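Local coordinates for protein branched-chain-amino-acid aminotransferase (Pseudomonas sp. UW4, PDB 6JIF) that catalyses the PLP-dependent transfer of amino groups between branched-chain amino acids and 2-oxo acids, as a class IV aminotransferase, at residues Ile249-Asn259 with Met282-Phe290; Gly180-Gln188 with Glu327-Tyr338. All blocks are in the same frame, centred on the assembly; numbering follows the deposited sequence.

Interaction 1: Ile249-Asn259 with Met282-Phe290; sequences ITHDNKFVTPN and MEVVEGDVF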
loop_
_atom_site.group_PDB
_atom_site.type_symbol
_atom_site.label_atom_id
_atom_site.label_comp_id
_atom_site.label_asym_id
_atom_site.label_seq_id
_atom_site.Cartn_x
_atom_site.Cartn_y
_atom_site.Cartn_z
ATOM N N ILE B 249 16.198 -18.588 -19.531
ATOM C CA ILE B 249 17.403 -19.357 -19.839
ATOM C C ILE B 249 17.689 -19.150 -21.309
ATOM O O ILE B 249 16.853 -19.517 -22.132
ATOM C CB ILE B 249 17.211 -20.858 -19.565
ATOM C CG1 ILE B 249 16.760 -21.111 -18.134
ATOM C CG2 ILE B 249 18.509 -21.621 -19.939
ATOM C CD1 ILE B 249 17.749 -20.618 -17.060
ATOM N N THR B 250 18.808 -18.522 -21.654
ATOM C CA THR B 250 19.100 -18.222 -23.049
ATOM C C THR B 250 19.491 -19.474 -23.828
ATOM O O THR B 250 19.797 -20.529 -23.269
ATOM C CB THR B 250 20.246 -17.230 -23.193
ATOM O OG1 THR B 250 21.442 -17.846 -22.689
ATOM C CG2 THR B 250 19.929 -15.987 -22.436
ATOM N N HIS B 251 19.551 -19.318 -25.155
ATOM C CA HIS B 251 19.969 -20.436 -25.998
ATOM C C HIS B 251 21.384 -20.886 -25.691
ATOM O O HIS B 251 21.685 -22.075 -25.830
ATOM C CB HIS B 251 19.797 -20.068 -27.457
ATOM C CG HIS B 251 18.360 -19.934 -27.834
ATOM N ND1 HIS B 251 17.569 -21.024 -28.102
ATOM C CD2 HIS B 251 17.558 -18.848 -27.928
ATOM C CE1 HIS B 251 16.338 -20.619 -28.350
ATOM N NE2 HIS B 251 16.306 -19.299 -28.265
ATOM N N ASP B 252 22.259 -19.977 -25.239
ATOM C CA ASP B 252 23.577 -20.384 -24.771
ATOM C C ASP B 252 23.626 -20.575 -23.272
ATOM O O ASP B 252 24.683 -20.377 -22.666
ATOM C CB ASP B 252 24.678 -19.418 -25.211
ATOM C CG ASP B 252 24.350 -17.977 -24.971
ATOM O OD1 ASP B 252 23.317 -17.649 -24.351
ATOM O OD2 ASP B 252 25.159 -17.148 -25.443
ATOM N N ASN B 253 22.478 -20.890 -22.661
ATOM C CA ASN B 253 22.395 -21.439 -21.319
ATOM C C ASN B 253 22.760 -20.442 -20.228
ATOM O O ASN B 253 23.170 -20.847 -19.149
ATOM C CB ASN B 253 23.278 -22.668 -21.192
ATOM C CG ASN B 253 22.775 -23.795 -22.050
ATOM O OD1 ASN B 253 21.683 -24.296 -21.814
ATOM N ND2 ASN B 253 23.555 -24.180 -23.062
ATOM N N LYS B 254 22.505 -19.168 -20.436
ATOM C CA LYS B 254 22.707 -18.191 -19.370
ATOM C C LYS B 254 21.412 -18.016 -18.608
ATOM O O LYS B 254 20.332 -17.996 -19.217
ATOM C CB LYS B 254 23.146 -16.839 -19.947
ATOM C CG LYS B 254 24.417 -16.942 -20.752
ATOM C CD LYS B 254 24.900 -15.592 -21.199
ATOM C CE LYS B 254 26.152 -15.764 -22.083
ATOM N NZ LYS B 254 26.437 -14.495 -22.780
ATOM N N PHE B 255 21.527 -17.839 -17.276
ATOM C CA PHE B 255 20.383 -17.575 -16.404
ATOM C C PHE B 255 20.221 -16.063 -16.356
ATOM O O PHE B 255 21.136 -15.364 -15.905
ATOM C CB PHE B 255 20.639 -18.170 -15.026
ATOM C CG PHE B 255 19.547 -17.929 -14.000
ATOM C CD1 PHE B 255 19.482 -16.700 -13.309
ATOM C CD2 PHE B 255 18.612 -18.921 -13.694
ATOM C CE1 PHE B 255 18.499 -16.485 -12.325
ATOM C CE2 PHE B 255 17.628 -18.723 -12.734
ATOM C CZ PHE B 255 17.575 -17.494 -12.029
ATOM N N VAL B 256 19.112 -15.542 -16.905
ATOM C CA VAL B 256 18.931 -14.086 -17.041
ATOM C C VAL B 256 17.776 -13.637 -16.158
ATOM O O VAL B 256 16.685 -14.205 -16.198
ATOM C CB VAL B 256 18.700 -13.700 -18.508
ATOM C CG1 VAL B 256 18.580 -12.219 -18.647
ATOM C CG2 VAL B 256 19.862 -14.227 -19.348
ATOM N N THR B 257 18.003 -12.587 -15.370
ATOM C CA THR B 257 16.896 -12.098 -14.550
ATOM C C THR B 257 16.903 -10.563 -14.510
ATOM O O THR B 257 17.971 -9.931 -14.605
ATOM C CB THR B 257 16.975 -12.759 -13.147
ATOM O OG1 THR B 257 15.774 -12.491 -12.412
ATOM C CG2 THR B 257 18.205 -12.253 -12.366
ATOM N N PRO B 258 15.717 -9.930 -14.424
ATOM C CA PRO B 258 15.657 -8.460 -14.439
ATOM C C PRO B 258 16.370 -7.793 -13.284
ATOM O O PRO B 258 16.414 -8.306 -12.169
ATOM C CB PRO B 258 14.141 -8.156 -14.366
ATOM C CG PRO B 258 13.493 -9.384 -15.088
ATOM C CD PRO B 258 14.378 -10.529 -14.557
ATOM N N ASN B 259 16.908 -6.609 -13.578
ATOM C CA ASN B 259 17.565 -5.763 -12.591
ATOM C C ASN B 259 17.011 -4.364 -12.792
ATOM O O ASN B 259 17.087 -3.830 -13.899
ATOM C CB ASN B 259 19.077 -5.803 -12.824
ATOM C CG ASN B 259 19.848 -4.992 -11.820
ATOM O OD1 ASN B 259 19.376 -4.738 -10.738
ATOM N ND2 ASN B 259 21.060 -4.640 -12.167
ATOM N N MET B 282 26.968 -22.385 -14.341
ATOM C CA MET B 282 26.221 -21.512 -15.251
ATOM C C MET B 282 26.643 -20.040 -15.152
ATOM O O MET B 282 27.105 -19.569 -14.105
ATOM C CB MET B 282 24.717 -21.615 -14.991
ATOM C CG MET B 282 24.168 -23.008 -15.263
ATOM S SD MET B 282 22.434 -23.075 -14.744
ATOM C CE MET B 282 21.726 -22.079 -16.032
ATOM N N GLU B 283 26.470 -19.311 -16.262
ATOM C CA GLU B 283 26.622 -17.848 -16.305
ATOM C C GLU B 283 25.306 -17.184 -15.924
ATOM O O GLU B 283 24.232 -17.679 -16.283
ATOM C CB GLU B 283 27.054 -17.384 -17.701
ATOM C CG GLU B 283 28.542 -17.189 -17.874
ATOM C CD GLU B 283 29.069 -17.657 -19.214
ATOM O OE1 GLU B 283 28.254 -18.044 -20.097
ATOM O OE2 GLU B 283 30.313 -17.656 -19.386
ATOM N N VAL B 284 25.391 -16.078 -15.179
ATOM C CA VAL B 284 24.219 -15.298 -14.789
ATOM C C VAL B 284 24.324 -13.916 -15.393
ATOM O O VAL B 284 25.409 -13.332 -15.410
ATOM C CB VAL B 284 24.100 -15.217 -13.255
ATOM C CG1 VAL B 284 23.011 -14.168 -12.884
ATOM C CG2 VAL B 284 23.695 -16.550 -12.769
ATOM N N VAL B 285 23.212 -13.420 -15.930
ATOM C CA VAL B 285 23.069 -12.027 -16.357
ATOM C C VAL B 285 21.927 -11.378 -15.580
ATOM O O VAL B 285 20.792 -11.864 -15.614
ATOM C CB VAL B 285 22.790 -11.931 -17.866
ATOM C CG1 VAL B 285 22.644 -10.480 -18.238
ATOM C CG2 VAL B 285 23.892 -12.635 -18.688
ATOM N N GLU B 286 22.216 -10.259 -14.908
ATOM C CA GLU B 286 21.197 -9.422 -14.292
ATOM C C GLU B 286 21.092 -8.139 -15.098
ATOM O O GLU B 286 22.031 -7.345 -15.138
ATOM C CB GLU B 286 21.517 -9.136 -12.837
ATOM C CG GLU B 286 21.571 -10.381 -11.995
ATOM C CD GLU B 286 21.882 -10.017 -10.563
ATOM O OE1 GLU B 286 21.105 -9.206 -9.987
ATOM O OE2 GLU B 286 22.910 -10.494 -10.040
ATOM N N GLY B 287 19.983 -7.957 -15.792
ATOM C CA GLY B 287 19.957 -6.802 -16.674
ATOM C C GLY B 287 18.580 -6.506 -17.247
ATOM O O GLY B 287 17.581 -6.776 -16.583
ATOM N N ASP B 288 18.505 -5.973 -18.458
ATOM C CA ASP B 288 17.226 -5.591 -19.071
ATOM C C ASP B 288 16.702 -6.776 -19.870
ATOM O O ASP B 288 17.407 -7.315 -20.734
ATOM C CB ASP B 288 17.394 -4.402 -20.006
ATOM C CG ASP B 288 17.672 -3.104 -19.277
ATOM O OD1 ASP B 288 17.339 -3.009 -18.071
ATOM O OD2 ASP B 288 18.178 -2.158 -19.941
ATOM N N VAL B 289 15.469 -7.170 -19.586
ATOM C CA VAL B 289 14.791 -8.282 -20.250
ATOM C C VAL B 289 13.676 -7.657 -21.098
ATOM O O VAL B 289 12.593 -7.329 -20.604
ATOM C CB VAL B 289 14.260 -9.301 -19.232
ATOM C CG1 VAL B 289 13.510 -10.449 -19.937
ATOM C CG2 VAL B 289 15.447 -9.987 -18.353
ATOM N N PHE B 290 13.930 -7.470 -22.388
ATOM C CA PHE B 290 12.949 -6.805 -23.245
ATOM C C PHE B 290 11.761 -7.694 -23.609
ATOM O O PHE B 290 11.915 -8.859 -24.009
ATOM C CB PHE B 290 13.668 -6.300 -24.487
ATOM C CG PHE B 290 14.563 -5.122 -24.187
ATOM C CD1 PHE B 290 14.009 -3.845 -23.985
ATOM C CD2 PHE B 290 15.931 -5.258 -24.127
ATOM C CE1 PHE B 290 14.838 -2.740 -23.690
ATOM C CE2 PHE B 290 16.781 -4.160 -23.817
ATOM C CZ PHE B 290 16.233 -2.912 -23.622
HETATM O O HOH W 1 25.582 -20.945 -18.521
HETATM O O HOH W 2 15.511 -3.886 -16.175
#
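Phe255 and Thr257 exchange backbone hydrogen bonds with Glu283, Val285 and Gly287 along two parallel strands. The first is nearly straight, Phe255 N to Glu283 O at 2.9 Å (169° at the hydrogen). Val285 N to Phe255 O and Thr257 N to Val285 O follow, then Gly287 N to Thr257 O. The series ends in a more bent bond, Asn259 N to Gly287 O at 3.1 Å (141°). Water bridges both ends: one links Asn253 O to Glu283 N, the other Asn259 O to Asp288 OD1.

Strands 255-258 and 284-287, with helix 267-278 between them in sequence, form a beta-alpha-beta crossover. Its helix packs on the face bearing Phe255, Thr257 and Val284, and the Thr257 side chain lies about 9 Å from the bound PLP.

Apolar contacts line both faces. On the helix side, Val284 CG2 reaches Phe255 CB at 4.1 Å, while Met282, bent at its last torsion (chi3 72°), brings CE to 4.2 Å from Phe255 CB; Asn253 O is a van der Waals neighbour of the same methyl. On the other face Val256 and Val285 project alongside one another, and Val289 CG2 touches both Val256 CG1 (3.9 Å) and Pro258 CG.

Among charged side chains, the extended Lys254 passes Glu283 with its aliphatic part, CE 3.7 Å from Glu283 OE1; NZ stays 4.8 Å from that oxygen and makes a long salt bridge to Asp252 OD2 (4.0 Å).

Interaction 2: Gly180-Gln188 with Glu327-Tyr338; sequences GGLTPHNFQ and ETEVGPVTQKLY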
loop_
_atom_site.group_PDB
_atom_site.type_symbol
_atom_site.label_atom_id
_atom_site.label_comp_id
_atom_site.label_asym_id
_atom_site.label_seq_id
_atom_site.Cartn_x
_atom_site.Cartn_y
_atom_site.Cartn_z
ATOM N N GLY B 180 0.342 -31.523 -8.623
ATOM C CA GLY B 180 0.767 -32.197 -9.837
ATOM C C GLY B 180 2.260 -32.126 -10.107
ATOM O O GLY B 180 2.752 -32.814 -11.020
ATOM N N GLY B 181 2.987 -31.338 -9.323
ATOM C CA GLY B 181 4.408 -31.123 -9.482
ATOM C C GLY B 181 4.727 -29.965 -10.404
ATOM O O GLY B 181 3.926 -29.034 -10.537
ATOM N N LEU B 182 5.871 -30.063 -11.086
ATOM C CA LEU B 182 6.387 -29.014 -11.959
ATOM C C LEU B 182 5.752 -29.170 -13.318
ATOM O O LEU B 182 5.935 -30.206 -13.978
ATOM C CB LEU B 182 7.889 -29.139 -12.122
ATOM C CG LEU B 182 8.951 -28.455 -11.322
ATOM C CD1 LEU B 182 10.194 -28.742 -12.139
ATOM C CD2 LEU B 182 8.745 -26.984 -11.099
ATOM N N THR B 183 5.037 -28.138 -13.738
ATOM C CA THR B 183 4.347 -28.166 -15.008
ATOM C C THR B 183 4.369 -26.753 -15.528
ATOM O O THR B 183 4.529 -25.819 -14.729
ATOM C CB THR B 183 2.894 -28.641 -14.862
ATOM O OG1 THR B 183 2.402 -28.968 -16.153
ATOM C CG2 THR B 183 2.037 -27.511 -14.241
ATOM N N PRO B 184 4.301 -26.552 -16.843
ATOM C CA PRO B 184 4.251 -25.166 -17.352
ATOM C C PRO B 184 2.909 -24.482 -17.141
ATOM O O PRO B 184 1.843 -25.081 -17.282
ATOM C CB PRO B 184 4.497 -25.318 -18.860
ATOM C CG PRO B 184 4.982 -26.759 -19.058
ATOM C CD PRO B 184 4.436 -27.557 -17.916
ATOM N N HIS B 185 2.970 -23.171 -16.921
ATOM C CA HIS B 185 1.793 -22.335 -16.741
ATOM C C HIS B 185 1.931 -21.165 -17.675
ATOM O O HIS B 185 3.055 -20.747 -17.962
ATOM C CB HIS B 185 1.704 -21.763 -15.314
ATOM C CG HIS B 185 1.767 -22.814 -14.286
ATOM N ND1 HIS B 185 0.644 -23.349 -13.705
ATOM C CD2 HIS B 185 2.812 -23.533 -13.825
ATOM C CE1 HIS B 185 0.994 -24.332 -12.901
ATOM N NE2 HIS B 185 2.306 -24.464 -12.954
ATOM N N ASN B 186 0.789 -20.627 -18.113
ATOM C CA ASN B 186 0.736 -19.449 -18.990
ATOM C C ASN B 186 0.446 -18.195 -18.175
ATOM O O ASN B 186 -0.367 -18.238 -17.242
ATOM C CB ASN B 186 -0.313 -19.587 -20.096
ATOM C CG ASN B 186 0.001 -20.755 -21.013
ATOM O OD1 ASN B 186 1.150 -21.131 -21.173
ATOM N ND2 ASN B 186 -1.034 -21.345 -21.618
ATOM N N PHE B 187 1.100 -17.085 -18.552
ATOM C CA PHE B 187 0.911 -15.788 -17.877
ATOM C C PHE B 187 0.617 -14.728 -18.921
ATOM O O PHE B 187 0.913 -14.925 -20.104
ATOM C CB PHE B 187 2.150 -15.381 -17.040
ATOM C CG PHE B 187 2.487 -16.349 -15.916
ATOM C CD1 PHE B 187 3.133 -17.525 -16.181
ATOM C CD2 PHE B 187 2.135 -16.043 -14.597
ATOM C CE1 PHE B 187 3.461 -18.418 -15.132
ATOM C CE2 PHE B 187 2.441 -16.893 -13.587
ATOM C CZ PHE B 187 3.113 -18.113 -13.861
ATOM N N GLN B 188 0.028 -13.597 -18.490
ATOM C CA GLN B 188 -0.405 -12.526 -19.391
ATOM C C GLN B 188 0.242 -11.193 -19.022
ATOM O O GLN B 188 0.202 -10.792 -17.860
ATOM C CB GLN B 188 -1.910 -12.350 -19.323
ATOM C CG GLN B 188 -2.432 -11.352 -20.338
ATOM C CD GLN B 188 -3.895 -11.144 -20.193
ATOM O OE1 GLN B 188 -4.401 -10.794 -19.127
ATOM N NE2 GLN B 188 -4.622 -11.385 -21.285
ATOM N N GLU B 327 4.186 -26.250 -23.869
ATOM C CA GLU B 327 3.018 -26.101 -23.010
ATOM C C GLU B 327 2.822 -27.296 -22.085
ATOM O O GLU B 327 1.960 -27.235 -21.196
ATOM C CB GLU B 327 1.766 -25.902 -23.873
ATOM C CG GLU B 327 1.734 -24.541 -24.579
ATOM C CD GLU B 327 1.189 -23.474 -23.653
ATOM O OE1 GLU B 327 -0.054 -23.280 -23.696
ATOM O OE2 GLU B 327 1.994 -22.846 -22.899
ATOM N N THR B 328 3.585 -28.394 -22.291
ATOM C CA THR B 328 3.312 -29.642 -21.595
ATOM C C THR B 328 4.502 -30.194 -20.819
ATOM O O THR B 328 4.292 -31.041 -19.942
ATOM C CB THR B 328 2.885 -30.737 -22.602
ATOM O OG1 THR B 328 3.941 -30.898 -23.539
ATOM C CG2 THR B 328 1.586 -30.360 -23.430
ATOM N N GLU B 329 5.724 -29.755 -21.111
ATOM C CA GLU B 329 6.906 -30.340 -20.506
ATOM C C GLU B 329 7.811 -29.235 -19.980
ATOM O O GLU B 329 8.026 -28.226 -20.654
ATOM C CB GLU B 329 7.705 -31.180 -21.505
ATOM C CG GLU B 329 6.881 -32.255 -22.228
ATOM C CD GLU B 329 7.731 -33.411 -22.575
ATOM O OE1 GLU B 329 7.697 -34.414 -21.822
ATOM O OE2 GLU B 329 8.475 -33.295 -23.576
ATOM N N VAL B 330 8.361 -29.461 -18.818
ATOM C CA VAL B 330 9.310 -28.497 -18.249
ATOM C C VAL B 330 10.687 -28.756 -18.834
ATOM O O VAL B 330 11.109 -29.914 -18.992
ATOM C CB VAL B 330 9.280 -28.558 -16.733
ATOM C CG1 VAL B 330 10.340 -27.593 -16.105
ATOM C CG2 VAL B 330 7.867 -28.312 -16.248
ATOM N N GLY B 331 11.373 -27.679 -19.187
ATOM C CA GLY B 331 12.647 -27.790 -19.845
ATOM C C GLY B 331 13.677 -28.268 -18.872
ATOM O O GLY B 331 13.491 -28.203 -17.643
ATOM N N PRO B 332 14.767 -28.827 -19.412
ATOM C CA PRO B 332 15.743 -29.536 -18.564
ATOM C C PRO B 332 16.539 -28.624 -17.645
ATOM O O PRO B 332 16.957 -29.067 -16.553
ATOM C CB PRO B 332 16.649 -30.234 -19.578
ATOM C CG PRO B 332 16.552 -29.386 -20.808
ATOM C CD PRO B 332 15.114 -28.900 -20.842
ATOM N N VAL B 333 16.821 -27.398 -18.084
ATOM C CA VAL B 333 17.592 -26.509 -17.224
ATOM C C VAL B 333 16.771 -26.149 -16.004
ATOM O O VAL B 333 17.287 -26.125 -14.885
ATOM C CB VAL B 333 18.062 -25.254 -17.977
ATOM C CG1 VAL B 333 18.824 -24.316 -16.968
ATOM C CG2 VAL B 333 18.936 -25.659 -19.148
ATOM N N THR B 334 15.486 -25.819 -16.209
ATOM C CA THR B 334 14.589 -25.528 -15.099
ATOM C C THR B 334 14.501 -26.709 -14.158
ATOM O O THR B 334 14.525 -26.537 -12.933
ATOM C CB THR B 334 13.188 -25.151 -15.636
ATOM O OG1 THR B 334 13.277 -23.936 -16.397
ATOM C CG2 THR B 334 12.182 -24.929 -14.486
ATOM N N GLN B 335 14.448 -27.924 -14.714
ATOM C CA GLN B 335 14.362 -29.087 -13.859
ATOM C C GLN B 335 15.616 -29.186 -13.005
ATOM O O GLN B 335 15.528 -29.436 -11.809
ATOM C CB GLN B 335 14.154 -30.363 -14.683
ATOM C CG GLN B 335 12.741 -30.380 -15.238
ATOM C CD GLN B 335 12.278 -31.719 -15.761
ATOM O OE1 GLN B 335 12.425 -32.030 -16.948
ATOM N NE2 GLN B 335 11.700 -32.518 -14.878
ATOM N N LYS B 336 16.787 -28.919 -13.608
ATOM C CA LYS B 336 18.055 -29.026 -12.884
ATOM C C LYS B 336 18.144 -27.983 -11.769
ATOM O O LYS B 336 18.571 -28.303 -10.648
ATOM C CB LYS B 336 19.211 -28.895 -13.884
ATOM C CG LYS B 336 20.612 -28.991 -13.279
ATOM C CD LYS B 336 21.722 -28.924 -14.367
ATOM C CE LYS B 336 21.699 -27.581 -15.152
ATOM N NZ LYS B 336 22.819 -27.468 -16.166
ATOM N N LEU B 337 17.719 -26.749 -12.048
ATOM C CA LEU B 337 17.666 -25.706 -11.021
ATOM C C LEU B 337 16.713 -26.088 -9.893
ATOM O O LEU B 337 16.994 -25.877 -8.722
ATOM C CB LEU B 337 17.219 -24.382 -11.644
ATOM C CG LEU B 337 18.239 -23.689 -12.544
ATOM C CD1 LEU B 337 17.552 -22.628 -13.421
ATOM C CD2 LEU B 337 19.320 -23.023 -11.705
ATOM N N TYR B 338 15.533 -26.569 -10.238
ATOM C CA TYR B 338 14.600 -26.968 -9.196
ATOM C C TYR B 338 15.175 -28.108 -8.343
ATOM O O TYR B 338 15.053 -28.101 -7.108
ATOM C CB TYR B 338 13.309 -27.403 -9.860
ATOM C CG TYR B 338 12.274 -27.869 -8.906
ATOM C CD1 TYR B 338 11.461 -26.951 -8.271
ATOM C CD2 TYR B 338 12.084 -29.238 -8.666
ATOM C CE1 TYR B 338 10.488 -27.363 -7.414
ATOM C CE2 TYR B 338 11.101 -29.672 -7.785
ATOM C CZ TYR B 338 10.303 -28.726 -7.169
ATOM O OH TYR B 338 9.330 -29.126 -6.277
HETATM O O HOH W 3 4.420 -31.243 -17.132
HETATM O O HOH W 4 0.580 -25.058 -19.861
#
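The branched end of Leu182 sits over one face of the Tyr338 ring, the two side chains running antiparallel over one another. Its CG sits 4.0 Å from the ring centroid and only 5° off the normal, a CH-pi contact centred on the ring. The methyls straddle this point: CD2 of Leu182 is 3.9 Å from Tyr338 CD1, whereas CD1 of Leu182 lies near CG and CD2 of the tyrosine. Tyr338 has CG opposite its backbone nitrogen (chi1 179°), which directs the ring away from the helix backbone, with one face to Leu182.

Val330 CG1 touches Leu182 CD1, and its CG2 presses on the backbone, 3.5 Å from Leu182 O. The same CG2 meets Pro184 CD. The proline ring is laid against the main chain of 327-329, its CG 3.7 Å from both Glu327 O and Glu329 N. One water bridges Pro184 O and Glu327 O; another bridges the Thr183 hydroxyl OG1 and Thr328 O.

At the far end Asn186 and Glu327 approach roughly perpendicular, yet their amide and carboxylate planes are only 5° apart. Asn186 ND2 donates to the syn lone pair of Glu327 OE1 at 3.0 Å. The bend at chi2 of Glu327 turns its carboxylate back toward the asparagine, and Leu321 of strand 320-323 touches both side chains.

Gly331 is the N-cap residue of helix 332-346, and Val333 N at that end also donates a hydrogen bond to the carboxylate of Glu299. The arrangement is surface packing within the class IV aminotransferase fold: the loop entering strand 185-189 is laid against the segment leading into the helix and its first turns.

From the N terminus, the chain first passes through 180-188 into strand 185-189 and reaches its partner 327-338 only after 138 intervening residues. Interaction 1 is nested inside this long loop: 249-259 returns to 282-290 after 22 residues, closing the short excursion that contains helix 267-278. Interaction 1 thus joins neighbouring strands through a local crossover, whereas interaction 2 brings helix 332-346 and the loop before it against the loop entering strand 185-189 and the start of that strand. Both reach the same mixed sheet, with centres about 17 Å apart. They meet directly at the helix, where Val333 packs on Ile249 and Met282, and Leu337 on Phe255.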